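Local coordinates for protein serine protease inhibitor (PDB 2PEF) that probably inhibits serine proteases as a member of the serpin family, caught here in the latent state, at residues E7-N12 with K72-Y77; L32-S37 with N162-D167; M197-N202 with F213-A218; K246-I251 with T360-F365. One frame throughout, in Å; residues are numbered along the deposited sequence.

Contact 1. Residues E7-N12 with K72-Y77; sequences EKFIYN and KYLYTY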
loop_
_atom_site.group_PDB
_atom_site.type_symbol
_atom_site.label_atom_id
_atom_site.label_comp_id
_atom_site.label_asym_id
_atom_site.label_seq_id
_atom_site.Cartn_x
_atom_site.Cartn_y
_atom_site.Cartn_z
ATOM N N GLU A 7 -8.939 -17.854 7.077
ATOM C CA GLU A 7 -7.540 -18.189 6.820
ATOM C C GLU A 7 -7.189 -18.139 5.330
ATOM O O GLU A 7 -6.073 -17.767 4.972
ATOM C CB GLU A 7 -7.181 -19.551 7.420
ATOM C CG GLU A 7 -7.303 -19.627 8.940
ATOM N N LYS A 8 -8.142 -18.505 4.472
ATOM C CA LYS A 8 -7.946 -18.426 3.021
ATOM C C LYS A 8 -7.645 -16.995 2.577
ATOM O O LYS A 8 -6.660 -16.755 1.881
ATOM C CB LYS A 8 -9.148 -18.991 2.256
ATOM C CG LYS A 8 -9.042 -18.845 0.734
ATOM C CD LYS A 8 -10.058 -19.705 -0.009
ATOM C CE LYS A 8 -9.592 -21.151 -0.155
ATOM N NZ LYS A 8 -8.275 -21.279 -0.849
ATOM N N PHE A 9 -8.487 -16.048 2.989
ATOM C CA PHE A 9 -8.258 -14.640 2.659
ATOM C C PHE A 9 -6.937 -14.118 3.228
ATOM O O PHE A 9 -6.185 -13.444 2.526
ATOM C CB PHE A 9 -9.419 -13.751 3.128
ATOM C CG PHE A 9 -9.169 -12.279 2.917
ATOM C CD1 PHE A 9 -9.414 -11.688 1.682
ATOM C CD2 PHE A 9 -8.674 -11.484 3.954
ATOM C CE1 PHE A 9 -9.178 -10.324 1.477
ATOM C CE2 PHE A 9 -8.431 -10.117 3.758
ATOM C CZ PHE A 9 -8.687 -9.541 2.519
ATOM N N ILE A 10 -6.665 -14.413 4.496
ATOM C CA ILE A 10 -5.437 -13.934 5.131
ATOM C C ILE A 10 -4.190 -14.412 4.373
ATOM O O ILE A 10 -3.367 -13.594 3.953
ATOM C CB ILE A 10 -5.365 -14.306 6.635
ATOM C CG1 ILE A 10 -6.487 -13.596 7.404
ATOM C CG2 ILE A 10 -3.999 -13.940 7.221
ATOM C CD1 ILE A 10 -6.671 -14.054 8.842
ATOM N N TYR A 11 -4.057 -15.721 4.180
ATOM C CA TYR A 11 -2.837 -16.243 3.561
ATOM C C TYR A 11 -2.725 -15.942 2.062
ATOM O O TYR A 11 -1.624 -15.698 1.567
ATOM C CB TYR A 11 -2.611 -17.720 3.895
ATOM C CG TYR A 11 -2.036 -17.922 5.288
ATOM C CD1 TYR A 11 -2.860 -18.259 6.360
ATOM C CD2 TYR A 11 -0.670 -17.750 5.534
ATOM C CE1 TYR A 11 -2.343 -18.438 7.637
ATOM C CE2 TYR A 11 -0.141 -17.924 6.815
ATOM C CZ TYR A 11 -0.985 -18.265 7.860
ATOM O OH TYR A 11 -0.474 -18.442 9.127
ATOM N N ASN A 12 -3.851 -15.920 1.353
ATOM C CA ASN A 12 -3.845 -15.493 -0.051
ATOM C C ASN A 12 -3.469 -14.014 -0.200
ATOM O O ASN A 12 -2.662 -13.660 -1.057
ATOM C CB ASN A 12 -5.181 -15.793 -0.742
ATOM C CG ASN A 12 -5.348 -17.267 -1.083
ATOM O OD1 ASN A 12 -4.649 -18.133 -0.545
ATOM N ND2 ASN A 12 -6.270 -17.558 -1.993
ATOM N N LYS A 72 -16.716 -9.555 -1.648
ATOM C CA LYS A 72 -17.308 -9.777 -0.331
ATOM C C LYS A 72 -16.247 -9.672 0.762
ATOM O O LYS A 72 -16.459 -9.012 1.782
ATOM C CB LYS A 72 -18.009 -11.136 -0.276
ATOM C CG LYS A 72 -19.175 -11.257 -1.238
ATOM C CD LYS A 72 -20.041 -12.462 -0.917
ATOM C CE LYS A 72 -21.215 -12.563 -1.878
ATOM N NZ LYS A 72 -20.803 -13.060 -3.220
ATOM N N TYR A 73 -15.103 -10.315 0.534
ATOM C CA TYR A 73 -13.987 -10.271 1.478
ATOM C C TYR A 73 -13.508 -8.843 1.738
ATOM O O TYR A 73 -13.320 -8.435 2.887
ATOM C CB TYR A 73 -12.807 -11.081 0.941
ATOM C CG TYR A 73 -12.814 -12.568 1.218
ATOM C CD1 TYR A 73 -12.511 -13.476 0.201
ATOM C CD2 TYR A 73 -13.090 -13.073 2.489
ATOM C CE1 TYR A 73 -12.489 -14.842 0.438
ATOM C CE2 TYR A 73 -13.071 -14.446 2.737
ATOM C CZ TYR A 73 -12.765 -15.320 1.706
ATOM O OH TYR A 73 -12.744 -16.676 1.931
ATOM N N LEU A 74 -13.296 -8.088 0.662
ATOM C CA LEU A 74 -12.747 -6.741 0.778
ATOM C C LEU A 74 -13.746 -5.777 1.406
ATOM O O LEU A 74 -13.377 -4.954 2.247
ATOM C CB LEU A 74 -12.257 -6.232 -0.579
ATOM C CG LEU A 74 -10.979 -6.901 -1.093
ATOM C CD1 LEU A 74 -10.635 -6.390 -2.472
ATOM C CD2 LEU A 74 -9.805 -6.688 -0.134
ATOM N N TYR A 75 -15.010 -5.898 1.011
ATOM C CA TYR A 75 -16.077 -5.140 1.646
ATOM C C TYR A 75 -16.086 -5.390 3.154
ATOM O O TYR A 75 -16.170 -4.455 3.939
ATOM C CB TYR A 75 -17.436 -5.492 1.024
ATOM C CG TYR A 75 -18.623 -5.018 1.826
ATOM C CD1 TYR A 75 -19.023 -3.684 1.790
ATOM C CD2 TYR A 75 -19.351 -5.907 2.617
ATOM C CE1 TYR A 75 -20.115 -3.242 2.523
ATOM C CE2 TYR A 75 -20.445 -5.474 3.360
ATOM C CZ TYR A 75 -20.820 -4.145 3.306
ATOM O OH TYR A 75 -21.900 -3.726 4.044
ATOM N N THR A 76 -15.975 -6.654 3.550
ATOM C CA THR A 76 -16.009 -7.022 4.963
ATOM C C THR A 76 -14.742 -6.551 5.678
ATOM O O THR A 76 -14.806 -6.037 6.803
ATOM C CB THR A 76 -16.184 -8.539 5.131
ATOM O OG1 THR A 76 -17.288 -8.978 4.325
ATOM C CG2 THR A 76 -16.444 -8.893 6.589
ATOM N N TYR A 77 -13.603 -6.717 5.011
ATOM C CA TYR A 77 -12.319 -6.281 5.554
ATOM C C TYR A 77 -12.322 -4.783 5.838
ATOM O O TYR A 77 -11.959 -4.355 6.935
ATOM C CB TYR A 77 -11.173 -6.644 4.607
ATOM C CG TYR A 77 -9.804 -6.484 5.228
ATOM C CD1 TYR A 77 -9.445 -7.214 6.362
ATOM C CD2 TYR A 77 -8.867 -5.611 4.678
ATOM C CE1 TYR A 77 -8.186 -7.078 6.936
ATOM C CE2 TYR A 77 -7.598 -5.466 5.247
ATOM C CZ TYR A 77 -7.268 -6.200 6.375
ATOM O OH TYR A 77 -6.021 -6.055 6.942
#
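The ring of F9 lies between two tyrosines. Over one face of the Y73 ring sits F9 CB, 3.8 Å from the ring centroid and only 13° off the normal, a CH-pi contact. The F9 and Y73 side chains pass in opposite directions, which brings F9 CD1 within 3.5 Å of Y73 CB. Their ring planes meet obliquely at 34°. One face of the Y77 ring receives F9 CE2, 4.0 Å above the plane and offset toward the rim, the two side chains crossing at about a right angle. At the edge of the F9 ring, near its plane, L74 CD2 approaches F9 CE1 at 4.0 Å.

F9 CG lies anti to the backbone N (chi1 175°), on the side of helix 67-80. An alanine in place of F9 would probably open a gap between Y73 and Y77, since the ring that touches both would be gone while CB stayed over Y73. The tyrosine hydroxyls are held outside the cluster, Y73 OH by D6 and Y77 OH by D357, whereas K8, which only grazes Y73 OH through its CB, forms a salt bridge with D64.

Helices 7-22 and 67-80 cross here almost perpendicularly, with segment axes 11.5 Å apart. L74 also packs on helix 35-46, and L362 of strand 362-372 touches both F9 and Y77, so the aromatic cluster lies between helices 7-22 and 67-80, with helix 35-46 and strand 362-372 against it.

Contact 2. Residues L32-S37 with N162-D167; sequences LISPLS and NAVAFD
A capped helix start meets a strand of the large central serpin sheet where S37, in the first turn of helix 35-46, touches N162 and V164 of strand 158-169. S34 is the N-cap: its OG accepts from S37 N at 3.2 Å in a nearly straight bond (166°), and the same hydroxyl is engaged with I364 O. S37 OG in turn donates to N162 OD1 over 2.7 Å, 18° out of the amide carbonyl plane. A chi1 of 166° puts N162 CG anti to the backbone N, on the helix side. N162 ND2 is bound to N93 OD1, and the two bonds together define which end of the amide is O and which is N. A leucine in place of N162 would probably leave S37 OG without this acceptor and N93 OD1 without its donor, deep in the core.

Beside the polar pair, V164 CG2 packs against S37 CB at 3.8 Å and more loosely against L36 CD2.

Strand 158-169 runs between strand 87-98 and strand 322-331, probably the inserted reactive-centre loop, as in other latent serpins, whose T329 also bonds S37 OG. On the helix side, I364 and F365 of strand 362-372 pack against L36 and S34.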
loop_
_atom_site.group_PDB
_atom_site.type_symbol
_atom_site.label_atom_id
_atom_site.label_comp_id
_atom_site.label_asym_id
_atom_site.label_seq_id
_atom_site.Cartn_x
_atom_site.Cartn_y
_atom_site.Cartn_z
ATOM N N LEU A 32 8.262 2.096 -0.127
ATOM C CA LEU A 32 7.056 1.995 0.694
ATOM C C LEU A 32 5.868 1.698 -0.188
ATOM O O LEU A 32 5.594 2.436 -1.131
ATOM C CB LEU A 32 6.794 3.288 1.461
ATOM C CG LEU A 32 5.525 3.331 2.324
ATOM C CD1 LEU A 32 5.620 2.402 3.539
ATOM C CD2 LEU A 32 5.242 4.748 2.766
ATOM N N ILE A 33 5.166 0.615 0.114
ATOM C CA ILE A 33 3.928 0.322 -0.595
ATOM C C ILE A 33 2.811 0.009 0.388
ATOM O O ILE A 33 3.065 -0.410 1.521
ATOM C CB ILE A 33 4.073 -0.819 -1.643
ATOM C CG1 ILE A 33 4.310 -2.174 -0.974
ATOM C CG2 ILE A 33 5.165 -0.486 -2.679
ATOM C CD1 ILE A 33 3.853 -3.346 -1.824
ATOM N N SER A 34 1.581 0.260 -0.048
ATOM C CA SER A 34 0.399 -0.224 0.646
ATOM C C SER A 34 -0.261 -1.298 -0.197
ATOM O O SER A 34 -0.915 -0.988 -1.201
ATOM C CB SER A 34 -0.597 0.902 0.908
ATOM O OG SER A 34 -1.796 0.390 1.448
ATOM N N PRO A 35 -0.080 -2.570 0.195
ATOM C CA PRO A 35 -0.732 -3.661 -0.521
ATOM C C PRO A 35 -2.251 -3.510 -0.508
ATOM O O PRO A 35 -2.900 -3.816 -1.506
ATOM C CB PRO A 35 -0.292 -4.902 0.257
ATOM C CG PRO A 35 0.972 -4.498 0.932
ATOM C CD PRO A 35 0.766 -3.067 1.297
ATOM N N LEU A 36 -2.802 -3.023 0.604
ATOM C CA LEU A 36 -4.240 -2.787 0.724
ATOM C C LEU A 36 -4.738 -1.835 -0.362
ATOM O O LEU A 36 -5.706 -2.132 -1.050
ATOM C CB LEU A 36 -4.603 -2.236 2.108
ATOM C CG LEU A 36 -6.082 -1.923 2.369
ATOM C CD1 LEU A 36 -6.973 -3.161 2.206
ATOM C CD2 LEU A 36 -6.247 -1.309 3.751
ATOM N N SER A 37 -4.065 -0.697 -0.504
ATOM C CA SER A 37 -4.426 0.288 -1.517
ATOM C C SER A 37 -4.370 -0.283 -2.934
ATOM O O SER A 37 -5.280 -0.062 -3.737
ATOM C CB SER A 37 -3.525 1.518 -1.402
ATOM O OG SER A 37 -3.809 2.448 -2.431
ATOM N N ASN A 162 -7.764 4.515 -5.633
ATOM C CA ASN A 162 -7.925 4.274 -4.206
ATOM C C ASN A 162 -6.983 5.150 -3.388
ATOM O O ASN A 162 -5.863 5.422 -3.813
ATOM C CB ASN A 162 -7.666 2.806 -3.879
ATOM C CG ASN A 162 -7.493 2.570 -2.394
ATOM O OD1 ASN A 162 -6.391 2.690 -1.867
ATOM N ND2 ASN A 162 -8.587 2.255 -1.707
ATOM N N ALA A 163 -7.446 5.572 -2.215
ATOM C CA ALA A 163 -6.603 6.235 -1.225
ATOM C C ALA A 163 -6.754 5.593 0.150
ATOM O O ALA A 163 -7.855 5.213 0.554
ATOM C CB ALA A 163 -6.913 7.725 -1.157
ATOM N N VAL A 164 -5.630 5.459 0.849
ATOM C CA VAL A 164 -5.595 4.970 2.227
ATOM C C VAL A 164 -4.875 6.009 3.081
ATOM O O VAL A 164 -3.810 6.499 2.690
ATOM C CB VAL A 164 -4.871 3.597 2.325
ATOM C CG1 VAL A 164 -4.638 3.195 3.787
ATOM C CG2 VAL A 164 -5.659 2.527 1.615
ATOM N N ALA A 165 -5.461 6.360 4.230
ATOM C CA ALA A 165 -4.834 7.302 5.161
ATOM C C ALA A 165 -4.743 6.695 6.558
ATOM O O ALA A 165 -5.756 6.296 7.125
ATOM C CB ALA A 165 -5.612 8.613 5.199
ATOM N N PHE A 166 -3.525 6.625 7.090
ATOM C CA PHE A 166 -3.261 6.046 8.414
ATOM C C PHE A 166 -2.664 7.116 9.326
ATOM O O PHE A 166 -1.742 7.828 8.931
ATOM C CB PHE A 166 -2.302 4.857 8.275
ATOM C CG PHE A 166 -1.930 4.198 9.581
ATOM C CD1 PHE A 166 -2.753 3.226 10.148
ATOM C CD2 PHE A 166 -0.737 4.522 10.219
ATOM C CE1 PHE A 166 -2.408 2.606 11.342
ATOM C CE2 PHE A 166 -0.378 3.904 11.414
ATOM C CZ PHE A 166 -1.216 2.950 11.978
ATOM N N ASP A 167 -3.199 7.233 10.538
ATOM C CA ASP A 167 -2.746 8.242 11.491
ATOM C C ASP A 167 -2.978 7.714 12.892
ATOM O O ASP A 167 -4.107 7.688 13.381
ATOM C CB ASP A 167 -3.492 9.565 11.271
ATOM C CG ASP A 167 -2.961 10.708 12.135
ATOM O OD1 ASP A 167 -2.209 10.468 13.106
ATOM O OD2 ASP A 167 -3.311 11.870 11.837
#

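Contact 3. Residues M197-N202 with F213-A218; sequences MNSEEN and FVKPYA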
loop_
_atom_site.group_PDB
_atom_site.type_symbol
_atom_site.label_atom_id
_atom_site.label_comp_id
_atom_site.label_asym_id
_atom_site.label_seq_id
_atom_site.Cartn_x
_atom_site.Cartn_y
_atom_site.Cartn_z
ATOM N N MET A 197 14.859 7.024 18.625
ATOM C CA MET A 197 13.858 6.936 19.677
ATOM C C MET A 197 13.947 5.590 20.395
ATOM O O MET A 197 13.785 4.533 19.777
ATOM C CB MET A 197 12.459 7.160 19.097
ATOM C CG MET A 197 12.328 8.397 18.199
ATOM S SD MET A 197 10.640 8.743 17.657
ATOM C CE MET A 197 10.300 7.346 16.586
ATOM N N ASN A 198 14.213 5.654 21.698
ATOM C CA ASN A 198 14.410 4.475 22.540
ATOM C C ASN A 198 13.131 4.059 23.240
ATOM O O ASN A 198 12.412 4.900 23.790
ATOM C CB ASN A 198 15.456 4.759 23.620
ATOM C CG ASN A 198 16.856 4.930 23.066
ATOM O OD1 ASN A 198 17.166 4.494 21.960
ATOM N ND2 ASN A 198 17.720 5.560 23.857
ATOM N N SER A 199 12.868 2.756 23.236
ATOM C CA SER A 199 11.725 2.197 23.947
ATOM C C SER A 199 12.006 0.795 24.467
ATOM O O SER A 199 12.977 0.144 24.064
ATOM C CB SER A 199 10.498 2.160 23.034
ATOM O OG SER A 199 10.740 1.329 21.914
ATOM N N GLU A 200 11.151 0.344 25.379
ATOM C CA GLU A 200 11.109 -1.054 25.758
ATOM C C GLU A 200 9.931 -1.683 25.053
ATOM O O GLU A 200 8.796 -1.218 25.185
ATOM C CB GLU A 200 10.934 -1.215 27.262
ATOM C CG GLU A 200 12.171 -0.913 28.066
ATOM C CD GLU A 200 11.892 -0.859 29.549
ATOM O OE1 GLU A 200 10.788 -1.276 29.975
ATOM O OE2 GLU A 200 12.784 -0.399 30.288
ATOM N N GLU A 201 10.202 -2.735 24.293
ATOM C CA GLU A 201 9.132 -3.460 23.617
ATOM C C GLU A 201 9.025 -4.873 24.163
ATOM O O GLU A 201 9.941 -5.357 24.829
ATOM C CB GLU A 201 9.329 -3.441 22.098
ATOM C CG GLU A 201 9.377 -2.034 21.487
ATOM C CD GLU A 201 8.169 -1.160 21.823
ATOM O OE1 GLU A 201 7.057 -1.684 22.088
ATOM O OE2 GLU A 201 8.344 0.075 21.811
ATOM N N ASN A 202 7.889 -5.522 23.909
ATOM C CA ASN A 202 7.605 -6.815 24.518
ATOM C C ASN A 202 7.336 -7.952 23.537
ATOM O O ASN A 202 6.875 -9.031 23.921
ATOM C CB ASN A 202 6.494 -6.662 25.555
ATOM C CG ASN A 202 6.979 -5.946 26.794
ATOM O OD1 ASN A 202 7.661 -6.535 27.631
ATOM N ND2 ASN A 202 6.649 -4.663 26.909
ATOM N N PHE A 213 11.516 -6.210 16.297
ATOM C CA PHE A 213 10.500 -6.037 17.328
ATOM C C PHE A 213 9.157 -5.612 16.739
ATOM O O PHE A 213 9.060 -5.217 15.567
ATOM C CB PHE A 213 10.965 -5.007 18.367
ATOM C CG PHE A 213 11.178 -3.623 17.804
ATOM C CD1 PHE A 213 10.113 -2.729 17.691
ATOM C CD2 PHE A 213 12.450 -3.206 17.402
ATOM C CE1 PHE A 213 10.303 -1.451 17.177
ATOM C CE2 PHE A 213 12.650 -1.923 16.885
ATOM C CZ PHE A 213 11.578 -1.049 16.768
ATOM N N VAL A 214 8.125 -5.701 17.571
ATOM C CA VAL A 214 6.791 -5.231 17.224
ATOM C C VAL A 214 6.380 -4.218 18.296
ATOM O O VAL A 214 6.452 -4.504 19.499
ATOM C CB VAL A 214 5.777 -6.397 17.148
ATOM C CG1 VAL A 214 4.416 -5.919 16.632
ATOM C CG2 VAL A 214 6.305 -7.529 16.275
ATOM N N LYS A 215 6.003 -3.024 17.851
ATOM C CA LYS A 215 5.591 -1.944 18.747
ATOM C C LYS A 215 4.144 -1.559 18.470
ATOM O O LYS A 215 3.805 -1.217 17.336
ATOM C CB LYS A 215 6.509 -0.728 18.586
ATOM C CG LYS A 215 6.083 0.488 19.406
ATOM C CD LYS A 215 7.112 1.621 19.337
ATOM C CE LYS A 215 6.771 2.744 20.327
ATOM N NZ LYS A 215 6.638 2.266 21.740
ATOM N N PRO A 216 3.283 -1.606 19.505
ATOM C CA PRO A 216 1.858 -1.331 19.318
ATOM C C PRO A 216 1.485 0.154 19.235
ATOM O O PRO A 216 2.084 0.995 19.917
ATOM C CB PRO A 216 1.229 -1.935 20.570
ATOM C CG PRO A 216 2.286 -1.781 21.622
ATOM C CD PRO A 216 3.600 -1.950 20.908
ATOM N N TYR A 217 0.509 0.465 18.385
ATOM C CA TYR A 217 -0.151 1.767 18.419
ATOM C C TYR A 217 -1.270 1.738 19.451
ATOM O O TYR A 217 -1.737 0.665 19.854
ATOM C CB TYR A 217 -0.696 2.154 17.040
ATOM C CG TYR A 217 0.392 2.355 16.013
ATOM C CD1 TYR A 217 0.702 1.347 15.102
ATOM C CD2 TYR A 217 1.134 3.543 15.970
ATOM C CE1 TYR A 217 1.710 1.517 14.158
ATOM C CE2 TYR A 217 2.147 3.726 15.029
ATOM C CZ TYR A 217 2.433 2.699 14.133
ATOM O OH TYR A 217 3.425 2.851 13.200
ATOM N N ALA A 218 -1.683 2.927 19.881
ATOM C CA ALA A 218 -2.748 3.082 20.867
ATOM C C ALA A 218 -3.954 2.236 20.496
ATOM O O ALA A 218 -4.364 2.217 19.330
ATOM C CB ALA A 218 -3.155 4.543 20.957
HETATM O O HOH W 1 5.931 -4.122 22.330
HETATM O O HOH W 2 5.676 -0.021 23.830
#
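E201 and K215 form the tight part of this contact, a buried salt bridge in which K215 NZ donates to E201 OE2 at 2.8 Å. It uses the syn lone pair of that oxygen. S199 OG donates to the anti lone pair of E201 OE2 at 2.7 Å, so two donors grip one carboxylate atom and hold its rotation. The glutamate chain is bent at chi2 (-55°), folding its carboxylate over the lysine chain, and E201 OE2 lies 3.2 Å from K215 CD. E201 CG meets F213 CD1 at 3.9 Å, with carboxylate and ring planes 22° apart.

The other oxygen, E201 OE1, is on the hydrated side: it meets no protein donor in these segments and is held by two waters. One water donates to E201 OE1 and to V214 O and accepts from N202 N, bridging the two backbones. A second water donates to E201 OE1 at 2.8 Å and takes a weak bond from K215 NZ.

The segment axes of strands 197-201 and 213-216 cross at 97°, 7.9 Å apart. After the corner at N202, strand 203-207 pairs with strand 210-216 in an antiparallel hairpin; corner and near-perpendicular strands are consistent with orthogonal beta packing, as where serpin sheet C passes into sheet B.

Contact 4. Residues K246-I251 with T360-F365; sequences KFIDLI and TNLPIF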
loop_
_atom_site.group_PDB
_atom_site.type_symbol
_atom_site.label_atom_id
_atom_site.label_comp_id
_atom_site.label_asym_id
_atom_site.label_seq_id
_atom_site.Cartn_x
_atom_site.Cartn_y
_atom_site.Cartn_z
ATOM N N LYS A 246 5.810 -16.732 5.404
ATOM C CA LYS A 246 6.936 -16.362 6.252
ATOM C C LYS A 246 6.705 -15.051 6.988
ATOM O O LYS A 246 7.110 -14.905 8.145
ATOM C CB LYS A 246 8.226 -16.299 5.440
ATOM C CG LYS A 246 8.789 -17.664 5.106
ATOM C CD LYS A 246 10.218 -17.568 4.607
ATOM C CE LYS A 246 10.809 -18.949 4.381
ATOM N NZ LYS A 246 11.003 -19.700 5.659
ATOM N N PHE A 247 6.036 -14.106 6.332
ATOM C CA PHE A 247 5.721 -12.832 6.978
ATOM C C PHE A 247 4.720 -12.998 8.125
ATOM O O PHE A 247 4.942 -12.484 9.219
ATOM C CB PHE A 247 5.209 -11.807 5.960
ATOM C CG PHE A 247 4.942 -10.452 6.555
ATOM C CD1 PHE A 247 5.992 -9.584 6.830
ATOM C CD2 PHE A 247 3.643 -10.052 6.855
ATOM C CE1 PHE A 247 5.758 -8.337 7.390
ATOM C CE2 PHE A 247 3.397 -8.801 7.415
ATOM C CZ PHE A 247 4.463 -7.946 7.685
ATOM N N ILE A 248 3.620 -13.706 7.875
ATOM C CA ILE A 248 2.629 -13.939 8.928
ATOM C C ILE A 248 3.282 -14.705 10.079
ATOM O O ILE A 248 3.085 -14.363 11.251
ATOM C CB ILE A 248 1.360 -14.682 8.412
ATOM C CG1 ILE A 248 0.668 -13.907 7.279
ATOM C CG2 ILE A 248 0.379 -14.953 9.555
ATOM C CD1 ILE A 248 0.143 -12.508 7.650
ATOM N N ASP A 249 4.078 -15.719 9.739
ATOM C CA ASP A 249 4.735 -16.565 10.741
ATOM C C ASP A 249 5.743 -15.830 11.619
ATOM O O ASP A 249 5.832 -16.104 12.808
ATOM C CB ASP A 249 5.397 -17.783 10.085
ATOM C CG ASP A 249 4.396 -18.853 9.689
ATOM O OD1 ASP A 249 3.184 -18.674 9.937
ATOM O OD2 ASP A 249 4.825 -19.883 9.126
ATOM N N LEU A 250 6.504 -14.905 11.043
ATOM C CA LEU A 250 7.503 -14.185 11.828
ATOM C C LEU A 250 6.859 -13.288 12.891
ATOM O O LEU A 250 7.432 -13.088 13.963
ATOM C CB LEU A 250 8.495 -13.424 10.934
ATOM C CG LEU A 250 8.082 -12.188 10.133
ATOM C CD1 LEU A 250 8.171 -10.927 10.985
ATOM C CD2 LEU A 250 8.974 -12.046 8.907
ATOM N N ILE A 251 5.661 -12.779 12.596
ATOM C CA ILE A 251 4.892 -11.992 13.560
ATOM C C ILE A 251 4.265 -12.910 14.610
ATOM O O ILE A 251 4.354 -12.638 15.813
ATOM C CB ILE A 251 3.789 -11.137 12.871
ATOM C CG1 ILE A 251 4.411 -10.073 11.962
ATOM C CG2 ILE A 251 2.879 -10.482 13.911
ATOM C CD1 ILE A 251 3.456 -9.522 10.914
ATOM N N THR A 360 -5.276 -9.707 11.776
ATOM C CA THR A 360 -4.929 -10.619 10.677
ATOM C C THR A 360 -3.420 -10.789 10.484
ATOM O O THR A 360 -2.978 -11.759 9.868
ATOM C CB THR A 360 -5.501 -10.123 9.329
ATOM O OG1 THR A 360 -4.946 -8.836 9.028
ATOM C CG2 THR A 360 -7.027 -10.038 9.360
ATOM N N ASN A 361 -2.646 -9.835 11.005
ATOM C CA ASN A 361 -1.202 -9.718 10.748
ATOM C C ASN A 361 -0.849 -9.283 9.319
ATOM O O ASN A 361 0.313 -9.332 8.911
ATOM C CB ASN A 361 -0.445 -10.981 11.166
ATOM C CG ASN A 361 -0.367 -11.133 12.666
ATOM O OD1 ASN A 361 -0.459 -10.152 13.403
ATOM N ND2 ASN A 361 -0.200 -12.365 13.132
ATOM N N LEU A 362 -1.854 -8.816 8.576
ATOM C CA LEU A 362 -1.647 -8.315 7.219
ATOM C C LEU A 362 -1.005 -6.928 7.201
ATOM O O LEU A 362 -1.368 -6.067 8.001
ATOM C CB LEU A 362 -2.972 -8.283 6.451
ATOM C CG LEU A 362 -3.555 -9.640 6.050
ATOM C CD1 LEU A 362 -4.984 -9.481 5.545
ATOM C CD2 LEU A 362 -2.688 -10.321 4.998
ATOM N N PRO A 363 -0.046 -6.708 6.283
ATOM C CA PRO A 363 0.613 -5.405 6.209
ATOM C C PRO A 363 -0.189 -4.359 5.433
ATOM O O PRO A 363 -0.334 -4.459 4.207
ATOM C CB PRO A 363 1.921 -5.724 5.488
ATOM C CG PRO A 363 1.586 -6.872 4.594
ATOM C CD PRO A 363 0.493 -7.658 5.288
ATOM N N ILE A 364 -0.702 -3.364 6.152
ATOM C CA ILE A 364 -1.364 -2.216 5.526
ATOM C C ILE A 364 -0.344 -1.421 4.712
ATOM O O ILE A 364 -0.619 -1.026 3.581
ATOM C CB ILE A 364 -2.052 -1.295 6.578
ATOM C CG1 ILE A 364 -2.992 -2.098 7.493
ATOM C CG2 ILE A 364 -2.768 -0.116 5.908
ATOM C CD1 ILE A 364 -4.189 -2.739 6.798
ATOM N N PHE A 365 0.824 -1.202 5.315
ATOM C CA PHE A 365 1.988 -0.608 4.665
ATOM C C PHE A 365 3.195 -1.502 4.914
ATOM O O PHE A 365 3.311 -2.133 5.974
ATOM C CB PHE A 365 2.268 0.786 5.234
ATOM C CG PHE A 365 1.284 1.835 4.795
ATOM C CD1 PHE A 365 0.078 2.013 5.474
ATOM C CD2 PHE A 365 1.573 2.664 3.710
ATOM C CE1 PHE A 365 -0.831 2.993 5.073
ATOM C CE2 PHE A 365 0.672 3.641 3.299
ATOM C CZ PHE A 365 -0.531 3.808 3.978
#
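I248 and N361 meet where helix 244-252 rests on the turn that leads into strand 362-372. Followed outward, N361 starts with CB, 3.9 Å from I248 CD1 and somewhat farther from I251 CD1. N361 CG is anti to the carbonyl carbon (chi1 -71°) and reaches I251 CG2 at 3.5 Å. At the tip the amide divides: N361 OD1 lies 3.4 Å from I251 CG2, and ND2 faces the same methyl and I251 CB at longer range. The side chains of I251 and N361 point in contrary senses as they pass, so that the flat amide is laid against an aliphatic surface and makes no hydrogen bond to the helix segment.

The backbone oxygen of N361 is enclosed by carbon. I248 CD1 lies 3.4 Å from N361 O, and F247 CE2 brings the edge of its ring to within 3.5 Å of N361 O. This buried carbonyl has no hydrogen-bonding partner in the model, which is probably unfavourable. Further along, F247 CE2 touches P363 CD at 3.8 Å.

I356 of the neighbouring strand 345-357 packs on F247, I251 and N361, and Y11 and A14 of helix 7-22 cover I248. N361 has a positive phi (70°), and just before it T360 OG1 accepts from L362 N at 3.1 Å while also bonding D357. This is an ST turn, placed in the tight connection between the antiparallel strands 345-357 and 362-372 of a beta hairpin.

Overall arrangement
From the N terminus, helix 7-22 enters contact 1, which is closed only when the chain returns in helix 67-80. Within that loop, residues 32-37 open contact 2, completed by strand 158-169, so contacts 1 and 2 cross; Y77 and L36 touch between them. Contact 3 follows as a short local closure, 11 residues apart, and meets contact 2 through Y217 and F166. Contact 4 spans the last long loop, from helix 244-252 to the C-terminal strand 362-372. That strand adjoins strand 32-33, and S34 and I364 link contacts 2 and 4, while L362 and T360 pack on contact 1. Contacts 2 and 4 set helices on strands, contact 1 joins two helices, and contact 3 joins two strands at a corner.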